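Side-chain contacts in angiotensin-converting enzyme (Anopheles gambiae, PDB 6S1Y), which is a zinc metalloprotease of the angiotensin-converting enzyme family, probably trimming dipeptides from the C-terminal ends of peptides in the mosquito: residues V175-N178 and R179-A182; Y227-R230 and Q231-D235; E585-R589 and L590-V594. All blocks are in the same frame, centred on the assembly; numbering follows the deposited sequence.

All three contacts are local, between residues a few positions apart in the chain of a largely helical peptidase. Contact 1, within the second half of helix 168-184, joins one turn to the next and is mostly buried, while contacts 2 and 3 are the surface ends of helices 203-233 and 577-590. The latter two are neighbours, with centres 14 Å apart: Y227 OH packs 3.8 Å from L590 CD2, and Y227 CB meets A592 CB. Contact 1 lies far from both, its centre about 45 Å from that of contact 2 and about 48 Å from that of contact 3. None of their residues belongs to the zinc site, H357, H361 and E385, or to the pocket of the bound glutamyl dipeptide.

Contact 1: V175-N178 and R179-A182; sequences VELN and RQAA
R179 and Q180 come together near the E176 carbonyl at a water held chiefly by E176 O, to which it donates at 2.8 Å; its links to R179 NH1 and Q180 OE1 are weak. R179 presents the edge of its guanidinium, with the water in the plane of the group. Its chain is extended from CG to NE, rising from a CB that rests against E176 O at 3.4 Å. Q180 approaches differently. With CG anti to the carbonyl carbon (chi1 -77°), that atom passes 3.6 Å from E176 O, and the bend at chi2 then turns the amide back toward the water. Long, flexible polar chains suit this more exposed side, where they can reach a shared solvent molecule.

V175, L177, N178 and A181 serve the buried sides. V175 lies on V445 of helix 431-447. L177 CD2 only grazes Q180 CG, at 4.5 Å, and the leucine also packs on Q102, E105 and L106 of helix 100-119. The methyl of A181 sits 3.6 Å from L177 O and is small enough for Y95 and L98 to close over it. N178 has CG anti to its backbone N (chi1 167°), which keeps OD1 3.4 Å from R179 N, at too poor an angle for a hydrogen bond. ND2 is hydrogen-bonded to Y95 OH, which satisfies a polar group in a buried place, and the side chain also touches F446.

Beneath these side chains run four successive i to i+4 bonds, among them A181 N to L177 O at 3.0 Å. This unbroken run, with E176, R179 and Q180 on the more exposed side and V175, L177, A181, A182 and one polar residue, N178, buried, is that of an amphipathic alpha-helix packed among the helices of this mainly helical peptidase fold.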
ATOM      1  N   VAL A 175     -20.693   5.030   2.735  1.00 45.59           N
ATOM      2  CA  VAL A 175     -20.307   6.208   3.498  1.00 47.83           C
ATOM      3  C   VAL A 175     -21.267   6.430   4.656  1.00 48.04           C
ATOM      4  O   VAL A 175     -20.843   6.753   5.777  1.00 47.90           O
ATOM      5  CB  VAL A 175     -20.228   7.434   2.580  1.00 45.70           C
ATOM      6  CG1 VAL A 175     -20.312   8.706   3.396  1.00 46.08           C
ATOM      7  CG2 VAL A 175     -18.933   7.372   1.784  1.00 44.76           C
ATOM      8  N   GLU A 176     -22.573   6.260   4.407  1.00 47.31           N
ATOM      9  CA  GLU A 176     -23.572   6.586   5.427  1.00 50.20           C
ATOM     10  C   GLU A 176     -23.465   5.652   6.621  1.00 49.85           C
ATOM     11  O   GLU A 176     -23.539   6.099   7.769  1.00 51.15           O
ATOM     12  CB  GLU A 176     -24.985   6.538   4.834  1.00 49.82           C
ATOM     13  CG  GLU A 176     -25.367   7.831   4.137  1.00 54.19           C
ATOM     14  CD  GLU A 176     -26.366   7.656   2.994  1.00 57.32           C
ATOM     15  OE1 GLU A 176     -26.657   8.670   2.314  1.00 56.85           O
ATOM     16  OE2 GLU A 176     -26.854   6.525   2.774  1.00 59.48           O
ATOM     17  N   LEU A 177     -23.268   4.353   6.373  1.00 51.43           N
ATOM     18  CA  LEU A 177     -23.197   3.395   7.467  1.00 48.14           C
ATOM     19  C   LEU A 177     -21.821   3.345   8.102  1.00 49.53           C
ATOM     20  O   LEU A 177     -21.699   2.965   9.274  1.00 50.40           O
ATOM     21  CB  LEU A 177     -23.596   2.011   6.969  1.00 48.32           C
ATOM     22  CG  LEU A 177     -25.076   1.903   6.587  1.00 51.64           C
ATOM     23  CD1 LEU A 177     -25.348   0.635   5.805  1.00 53.16           C
ATOM     24  CD2 LEU A 177     -25.954   1.970   7.838  1.00 51.34           C
ATOM     25  N   ASN A 178     -20.774   3.681   7.349  1.00 49.95           N
ATOM     26  CA  ASN A 178     -19.464   3.879   7.966  1.00 48.08           C
ATOM     27  C   ASN A 178     -19.554   4.996   8.992  1.00 49.02           C
ATOM     28  O   ASN A 178     -18.933   4.926  10.058  1.00 50.33           O
ATOM     29  CB  ASN A 178     -18.404   4.196   6.896  1.00 46.84           C
ATOM     30  CG  ASN A 178     -17.080   4.725   7.502  1.00 47.65           C
ATOM     31  OD1 ASN A 178     -17.018   5.842   8.000  1.00 48.13           O
ATOM     32  ND2 ASN A 178     -16.032   3.912   7.453  1.00 46.05           N
ATOM     33  N   ARG A 179     -20.356   6.020   8.696  1.00 48.72           N
ATOM     34  CA  ARG A 179     -20.563   7.107   9.642  1.00 51.41           C
ATOM     35  C   ARG A 179     -21.357   6.642  10.856  1.00 52.37           C
ATOM     36  O   ARG A 179     -20.979   6.926  11.998  1.00 54.07           O
ATOM     37  CB  ARG A 179     -21.274   8.266   8.953  1.00 52.79           C
ATOM     38  CG  ARG A 179     -21.304   9.517   9.779  1.00 56.42           C
ATOM     39  CD  ARG A 179     -21.995  10.644   9.044  1.00 59.02           C
ATOM     40  NE  ARG A 179     -22.254  11.737   9.972  1.00 65.03           N
ATOM     41  CZ  ARG A 179     -23.396  11.903  10.636  1.00 69.17           C
ATOM     42  NH1 ARG A 179     -24.411  11.057  10.468  1.00 66.52           N
ATOM     43  NH2 ARG A 179     -23.528  12.930  11.470  1.00 71.70           N
ATOM     44  N   GLN A 180     -22.460   5.922  10.631  1.00 51.08           N
ATOM     45  CA  GLN A 180     -23.247   5.408  11.753  1.00 53.13           C
ATOM     46  C   GLN A 180     -22.386   4.586  12.700  1.00 53.84           C
ATOM     47  O   GLN A 180     -22.564   4.641  13.922  1.00 55.22           O
ATOM     48  CB  GLN A 180     -24.417   4.569  11.243  1.00 53.52           C
ATOM     49  CG  GLN A 180     -25.565   5.390  10.709  1.00 53.57           C
ATOM     50  CD  GLN A 180     -26.088   6.361  11.761  1.00 58.45           C
ATOM     51  OE1 GLN A 180     -26.164   7.563  11.521  1.00 59.44           O
ATOM     52  NE2 GLN A 180     -26.421   5.837  12.945  1.00 60.26           N
ATOM     53  N   ALA A 181     -21.441   3.817  12.160  1.00 53.37           N
ATOM     54  CA  ALA A 181     -20.614   2.985  13.027  1.00 52.77           C
ATOM     55  C   ALA A 181     -19.642   3.830  13.836  1.00 54.37           C
ATOM     56  O   ALA A 181     -19.343   3.511  14.993  1.00 56.17           O
ATOM     57  CB  ALA A 181     -19.867   1.950  12.197  1.00 51.69           C
ATOM     58  N   ALA A 182     -19.129   4.907  13.245  1.00 54.32           N
ATOM     59  CA  ALA A 182     -18.226   5.786  13.977  1.00 53.57           C
ATOM     60  C   ALA A 182     -18.951   6.490  15.118  1.00 55.02           C
ATOM     61  O   ALA A 182     -18.410   6.612  16.227  1.00 55.21           O
ATOM     62  CB  ALA A 182     -17.615   6.812  13.021  1.00 51.40           C
TER
HETATM   63  O   HOH W   1     -25.093   8.410   8.363  1.00 53.35           O

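Contact 2: Y227-R230 and Q231-D235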
ATOM      1  N   TYR A 227       8.962  17.381 -18.685  1.00 33.19           N
ATOM      2  CA  TYR A 227       9.812  17.825 -19.778  1.00 34.15           C
ATOM      3  C   TYR A 227      10.144  16.672 -20.723  1.00 35.35           C
ATOM      4  O   TYR A 227      10.072  16.825 -21.951  1.00 35.62           O
ATOM      5  CB  TYR A 227      11.077  18.460 -19.205  1.00 34.12           C
ATOM      6  CG  TYR A 227      12.118  18.767 -20.246  1.00 36.02           C
ATOM      7  CD1 TYR A 227      13.071  17.813 -20.624  1.00 36.35           C
ATOM      8  CD2 TYR A 227      12.164  20.005 -20.839  1.00 36.91           C
ATOM      9  CE1 TYR A 227      14.022  18.101 -21.592  1.00 37.08           C
ATOM     10  CE2 TYR A 227      13.102  20.312 -21.786  1.00 37.65           C
ATOM     11  CZ  TYR A 227      14.019  19.368 -22.164  1.00 38.81           C
ATOM     12  OH  TYR A 227      14.915  19.717 -23.116  1.00 39.92           O
ATOM     13  N   LYS A 228      10.512  15.498 -20.173  1.00 35.66           N
ATOM     14  CA  LYS A 228      10.896  14.367 -21.025  1.00 35.37           C
ATOM     15  C   LYS A 228       9.690  13.787 -21.758  1.00 35.64           C
ATOM     16  O   LYS A 228       9.796  13.393 -22.922  1.00 39.65           O
ATOM     17  CB  LYS A 228      11.578  13.271 -20.205  1.00 37.11           C
ATOM     18  CG  LYS A 228      12.865  13.684 -19.547  1.00 37.25           C
ATOM     19  CD  LYS A 228      13.993  13.982 -20.558  1.00 39.45           C
ATOM     20  CE  LYS A 228      14.951  12.804 -20.694  1.00 43.35           C
ATOM     21  NZ  LYS A 228      16.008  13.115 -21.677  1.00 53.26           N
ATOM     22  N   LEU A 229       8.538  13.696 -21.107  1.00 35.83           N
ATOM     23  CA  LEU A 229       7.363  13.184 -21.818  1.00 36.86           C
ATOM     24  C   LEU A 229       6.980  14.111 -22.974  1.00 37.80           C
ATOM     25  O   LEU A 229       6.557  13.652 -24.038  1.00 37.79           O
ATOM     26  CB  LEU A 229       6.192  13.020 -20.869  1.00 35.34           C
ATOM     27  CG  LEU A 229       6.305  11.890 -19.859  1.00 35.75           C
ATOM     28  CD1 LEU A 229       5.183  12.018 -18.856  1.00 36.69           C
ATOM     29  CD2 LEU A 229       6.226  10.528 -20.545  1.00 35.58           C
ATOM     30  N   ARG A 230       7.141  15.420 -22.789  1.00 35.90           N
ATOM     31  CA  ARG A 230       6.836  16.350 -23.867  1.00 39.35           C
ATOM     32  C   ARG A 230       7.821  16.218 -25.023  1.00 38.48           C
ATOM     33  O   ARG A 230       7.425  16.360 -26.180  1.00 39.05           O
ATOM     34  CB  ARG A 230       6.833  17.795 -23.332  1.00 39.86           C
ATOM     35  CG  ARG A 230       6.593  18.818 -24.380  1.00 41.02           C
ATOM     36  CD  ARG A 230       6.307  20.200 -23.756  1.00 44.98           C
ATOM     37  NE  ARG A 230       6.190  21.243 -24.774  1.00 45.21           N
ATOM     38  CZ  ARG A 230       7.243  21.828 -25.348  1.00 51.23           C
ATOM     39  NH1 ARG A 230       8.480  21.482 -25.003  1.00 50.19           N
ATOM     40  NH2 ARG A 230       7.071  22.761 -26.273  1.00 52.61           N
ATOM     41  N   GLN A 231       9.113  16.003 -24.745  1.00 38.22           N
ATOM     42  CA  GLN A 231      10.065  15.773 -25.832  1.00 40.72           C
ATOM     43  C   GLN A 231       9.725  14.490 -26.591  1.00 42.53           C
ATOM     44  O   GLN A 231       9.839  14.442 -27.818  1.00 42.97           O
ATOM     45  CB  GLN A 231      11.494  15.706 -25.293  1.00 40.14           C
ATOM     46  CG  GLN A 231      12.032  17.020 -24.726  1.00 40.91           C
ATOM     47  CD  GLN A 231      12.183  18.098 -25.779  1.00 41.79           C
ATOM     48  OE1 GLN A 231      12.825  17.894 -26.796  1.00 47.15           O
ATOM     49  NE2 GLN A 231      11.611  19.271 -25.521  1.00 46.03           N
ATOM     50  N   LYS A 232       9.275  13.452 -25.882  1.00 40.62           N
ATOM     51  CA  LYS A 232       8.961  12.169 -26.510  1.00 43.71           C
ATOM     52  C   LYS A 232       7.622  12.200 -27.246  1.00 43.78           C
ATOM     53  O   LYS A 232       7.524  11.706 -28.372  1.00 46.57           O
ATOM     54  CB  LYS A 232       8.959  11.051 -25.452  1.00 42.93           C
ATOM     55  CG  LYS A 232      10.159  10.078 -25.524  1.00 49.30           C
ATOM     56  CD  LYS A 232      11.519  10.782 -25.446  1.00 54.73           C
ATOM     57  CE  LYS A 232      11.860  11.249 -24.014  1.00 53.21           C
ATOM     58  NZ  LYS A 232      12.831  12.389 -23.980  1.00 49.82           N
ATOM     59  N   TYR A 233       6.586  12.797 -26.656  1.00 41.11           N
ATOM     60  CA  TYR A 233       5.248  12.717 -27.218  1.00 40.98           C
ATOM     61  C   TYR A 233       4.786  13.991 -27.915  1.00 41.84           C
ATOM     62  O   TYR A 233       3.835  13.929 -28.691  1.00 44.81           O
ATOM     63  CB  TYR A 233       4.223  12.396 -26.121  1.00 40.83           C
ATOM     64  CG  TYR A 233       4.199  10.966 -25.620  1.00 43.01           C
ATOM     65  CD1 TYR A 233       3.955   9.885 -26.477  1.00 43.68           C
ATOM     66  CD2 TYR A 233       4.368  10.705 -24.286  1.00 40.49           C
ATOM     67  CE1 TYR A 233       3.917   8.596 -25.998  1.00 43.48           C
ATOM     68  CE2 TYR A 233       4.310   9.421 -23.797  1.00 41.44           C
ATOM     69  CZ  TYR A 233       4.081   8.373 -24.645  1.00 42.87           C
ATOM     70  OH  TYR A 233       4.019   7.117 -24.105  1.00 43.55           O
ATOM     71  N   GLY A 234       5.391  15.142 -27.642  1.00 43.32           N
ATOM     72  CA  GLY A 234       5.052  16.366 -28.337  1.00 43.44           C
ATOM     73  C   GLY A 234       4.224  17.317 -27.487  1.00 44.58           C
ATOM     74  O   GLY A 234       3.572  16.936 -26.512  1.00 43.64           O
ATOM     75  N   ASP A 235       4.215  18.583 -27.900  1.00 50.34           N
ATOM     76  CA  ASP A 235       3.589  19.642 -27.096  1.00 50.92           C
ATOM     77  C   ASP A 235       2.063  19.596 -27.125  1.00 48.94           C
ATOM     78  O   ASP A 235       1.425  20.016 -26.161  1.00 48.22           O
ATOM     79  CB  ASP A 235       4.073  21.018 -27.573  1.00 52.53           C
ATOM     80  CG  ASP A 235       3.405  22.163 -26.836  1.00 58.60           C
ATOM     81  OD1 ASP A 235       2.209  22.435 -27.085  1.00 62.90           O
ATOM     82  OD2 ASP A 235       4.076  22.801 -25.994  1.00 58.51           O
TER
HETATM   83  O   HOH W   2       9.839  19.536 -23.179  1.00 42.82           O
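R230 grips D235 side-on in a salt bridge, with hydrogen bonds from two nitrogens to one oxygen: NE lies 2.9 Å and NH2 3.0 Å from D235 OD2. That oxygen sits in the guanidinium plane, but the carboxylate is turned 86° to it, and OD2 is met on its anti side by donors somewhat out of the carboxylate plane. The arginine reaches it with a chain extended from CG to NE. Its third nitrogen, NH1, holds a water that also donates to Y227 O and accepts from Q231 NE2.

Q231 CG, set beside its own backbone N (chi1 -67°), lies over one face of the Y227 ring, a CH-pi contact 4.2 Å from the ring centroid; the bend at chi2 brings the amide round to 19° from the ring plane. These pairs close the last turns of helix 203-233, where G234 leaves helical geometry with positive phi. Glycine suits that place, since a beta carbon would collide with the carbonyl oxygen of Y233. G234 N still bonds to R230 O, at 2.8 Å.

K228 and K232 run side by side, their NZ atoms 4.0 Å apart, a proximity that might lower the proton affinity of one amine. On another side L229 CD2 packs on Y233 CE2, and farther out Y233 touches R147, K232 F263, and D235 P240.

Contact 3: E585-R589 and L590-V594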
ATOM      1  N   GLU A 585      19.543  21.620 -10.646  1.00 43.11           N
ATOM      2  CA  GLU A 585      20.432  22.161 -11.667  1.00 47.71           C
ATOM      3  C   GLU A 585      19.967  21.790 -13.072  1.00 45.43           C
ATOM      4  O   GLU A 585      19.993  22.635 -13.973  1.00 44.24           O
ATOM      5  CB  GLU A 585      21.862  21.673 -11.414  1.00 50.98           C
ATOM      6  CG  GLU A 585      22.904  22.260 -12.372  1.00 62.00           C
ATOM      7  CD  GLU A 585      22.937  23.796 -12.366  1.00 69.48           C
ATOM      8  OE1 GLU A 585      23.315  24.368 -13.415  1.00 68.81           O
ATOM      9  OE2 GLU A 585      22.590  24.422 -11.324  1.00 64.61           O
ATOM     10  N   GLU A 586      19.517  20.545 -13.279  1.00 41.24           N
ATOM     11  CA  GLU A 586      19.189  20.104 -14.635  1.00 40.90           C
ATOM     12  C   GLU A 586      17.913  20.772 -15.146  1.00 39.66           C
ATOM     13  O   GLU A 586      17.844  21.152 -16.317  1.00 40.28           O
ATOM     14  CB  GLU A 586      19.069  18.578 -14.680  1.00 42.22           C
ATOM     15  CG  GLU A 586      18.818  17.989 -16.066  1.00 41.82           C
ATOM     16  CD  GLU A 586      20.038  17.980 -16.981  1.00 43.96           C
ATOM     17  OE1 GLU A 586      19.877  17.492 -18.123  1.00 46.22           O
ATOM     18  OE2 GLU A 586      21.148  18.411 -16.578  1.00 45.80           O
ATOM     19  N   ASN A 587      16.895  20.956 -14.292  1.00 38.10           N
ATOM     20  CA  ASN A 587      15.707  21.689 -14.727  1.00 38.78           C
ATOM     21  C   ASN A 587      16.057  23.137 -15.107  1.00 39.89           C
ATOM     22  O   ASN A 587      15.547  23.663 -16.099  1.00 38.30           O
ATOM     23  CB  ASN A 587      14.619  21.663 -13.643  1.00 38.84           C
ATOM     24  CG  ASN A 587      13.944  20.274 -13.510  1.00 38.33           C
ATOM     25  OD1 ASN A 587      13.816  19.549 -14.485  1.00 36.00           O
ATOM     26  ND2 ASN A 587      13.522  19.923 -12.302  1.00 36.40           N
ATOM     27  N   LYS A 588      16.946  23.783 -14.348  1.00 40.85           N
ATOM     28  CA  LYS A 588      17.403  25.122 -14.711  1.00 41.57           C
ATOM     29  C   LYS A 588      18.101  25.106 -16.069  1.00 40.29           C
ATOM     30  O   LYS A 588      17.828  25.954 -16.926  1.00 39.15           O
ATOM     31  CB  LYS A 588      18.356  25.689 -13.650  1.00 44.60           C
ATOM     32  CG  LYS A 588      17.728  26.106 -12.292  1.00 48.29           C
ATOM     33  CD  LYS A 588      18.847  26.350 -11.237  1.00 54.12           C
ATOM     34  CE  LYS A 588      18.326  26.562  -9.807  1.00 57.33           C
ATOM     35  NZ  LYS A 588      17.849  27.969  -9.556  1.00 67.65           N
ATOM     36  N   ARG A 589      19.009  24.147 -16.281  1.00 39.95           N
ATOM     37  CA  ARG A 589      19.728  24.071 -17.549  1.00 41.02           C
ATOM     38  C   ARG A 589      18.762  23.893 -18.711  1.00 37.97           C
ATOM     39  O   ARG A 589      18.911  24.517 -19.757  1.00 37.10           O
ATOM     40  CB  ARG A 589      20.728  22.912 -17.554  1.00 43.92           C
ATOM     41  CG  ARG A 589      22.049  23.126 -16.847  1.00 51.75           C
ATOM     42  CD  ARG A 589      22.917  21.880 -17.051  1.00 58.15           C
ATOM     43  NE  ARG A 589      23.938  21.664 -16.021  1.00 72.17           N
ATOM     44  CZ  ARG A 589      25.211  22.053 -16.116  1.00 77.96           C
ATOM     45  NH1 ARG A 589      25.651  22.703 -17.189  1.00 82.99           N
ATOM     46  NH2 ARG A 589      26.054  21.792 -15.127  1.00 78.67           N
ATOM     47  N   LEU A 590      17.792  23.005 -18.560  1.00 36.61           N
ATOM     48  CA  LEU A 590      16.936  22.657 -19.678  1.00 39.07           C
ATOM     49  C   LEU A 590      15.847  23.693 -19.917  1.00 38.55           C
ATOM     50  O   LEU A 590      15.272  23.719 -21.007  1.00 39.87           O
ATOM     51  CB  LEU A 590      16.288  21.292 -19.446  1.00 39.39           C
ATOM     52  CG  LEU A 590      17.190  20.070 -19.273  1.00 39.63           C
ATOM     53  CD1 LEU A 590      16.368  18.922 -18.687  1.00 38.58           C
ATOM     54  CD2 LEU A 590      17.765  19.687 -20.575  1.00 40.62           C
ATOM     55  N   GLY A 591      15.583  24.559 -18.943  1.00 38.29           N
ATOM     56  CA  GLY A 591      14.467  25.470 -19.040  1.00 39.60           C
ATOM     57  C   GLY A 591      13.128  24.813 -18.801  1.00 39.92           C
ATOM     58  O   GLY A 591      12.134  25.257 -19.348  1.00 40.85           O
ATOM     59  N   ALA A 592      13.077  23.739 -18.020  1.00 37.93           N
ATOM     60  CA  ALA A 592      11.804  23.099 -17.738  1.00 39.01           C
ATOM     61  C   ALA A 592      11.022  23.924 -16.721  1.00 39.31           C
ATOM     62  O   ALA A 592      11.575  24.315 -15.686  1.00 40.53           O
ATOM     63  CB  ALA A 592      12.034  21.687 -17.210  1.00 38.17           C
ATOM     64  N   HIS A 593       9.742  24.194 -17.000  1.00 38.53           N
ATOM     65  CA  HIS A 593       8.917  24.853 -16.001  1.00 38.64           C
ATOM     66  C   HIS A 593       8.716  23.926 -14.809  1.00 37.33           C
ATOM     67  O   HIS A 593       8.518  22.714 -14.966  1.00 36.90           O
ATOM     68  CB  HIS A 593       7.547  25.245 -16.561  1.00 38.77           C
ATOM     69  CG  HIS A 593       7.582  26.383 -17.538  1.00 41.20           C
ATOM     70  ND1 HIS A 593       7.692  26.187 -18.898  1.00 42.17           N
ATOM     71  CD2 HIS A 593       7.512  27.723 -17.349  1.00 43.01           C
ATOM     72  CE1 HIS A 593       7.700  27.359 -19.508  1.00 44.06           C
ATOM     73  NE2 HIS A 593       7.593  28.308 -18.589  1.00 45.90           N
ATOM     74  N   VAL A 594       8.734  24.507 -13.618  1.00 37.39           N
ATOM     75  CA  VAL A 594       8.392  23.821 -12.379  1.00 36.43           C
ATOM     76  C   VAL A 594       7.021  24.295 -11.901  1.00 36.74           C
ATOM     77  O   VAL A 594       6.704  25.488 -11.985  1.00 37.98           O
ATOM     78  CB  VAL A 594       9.482  24.077 -11.322  1.00 35.96           C
ATOM     79  CG1 VAL A 594       9.210  23.287 -10.066  1.00 37.31           C
ATOM     80  CG2 VAL A 594      10.858  23.736 -11.907  1.00 36.33           C
TER
HETATM   81  O   HOH W   3      13.796  25.844 -15.072  1.00 44.79           O
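The backbone keeps its i to i+4 pattern up to L590 N, which lies 2.9 Å from E586 O, and then G591 turns to positive phi (75°) and swings the chain off the helix. E586 sets CG anti to its own N (chi1 -176°), which carries this methylene across L590, 3.7 Å from L590 CD1. The bend at chi2 then folds the carboxylate toward the leucine, so that OE1 lies alongside it, 3.8 Å from L590 CD1. L590 CG in turn sits close over the carbonyl oxygen of E586. A glutamate suits this partly exposed place because its methylenes can pack on the leucine while its charged end stays at the surface. OE2 is bonded to a PEG molecule, probably from the crystallisation liquor. L590 also lies on Y227 of helix 203-233.

The exit from the helix is a Schellman motif with G591 as its C-prime residue. A592 N reaches back to N587 O at 3.1 Å, in the carbonyl plane, and G591 N makes a weak bond to K588 O. Glycine is apt because it adopts positive phi without the cost a side chain would bring. N587 O carries more than this one bond: G591 N adds a weak one, and a water donates to it at 3.0 Å and to A592 O at 2.8 Å, tying the departing chain to the last turn.

Beyond the turn, the A592 methyl points back to the helix and meets N587 OD1 at 3.9 Å. That oxygen is buried with no polar partner in the model, whereas ND2 of the same amide bonds to Q220 O on helix 203-233. Within the helix itself, E585 OE1 hovers over one face of the R589 guanidinium, a long salt bridge of charges alone. Farther along the departing chain, H593 O accepts from R226 NH2, and V594 touches Q220.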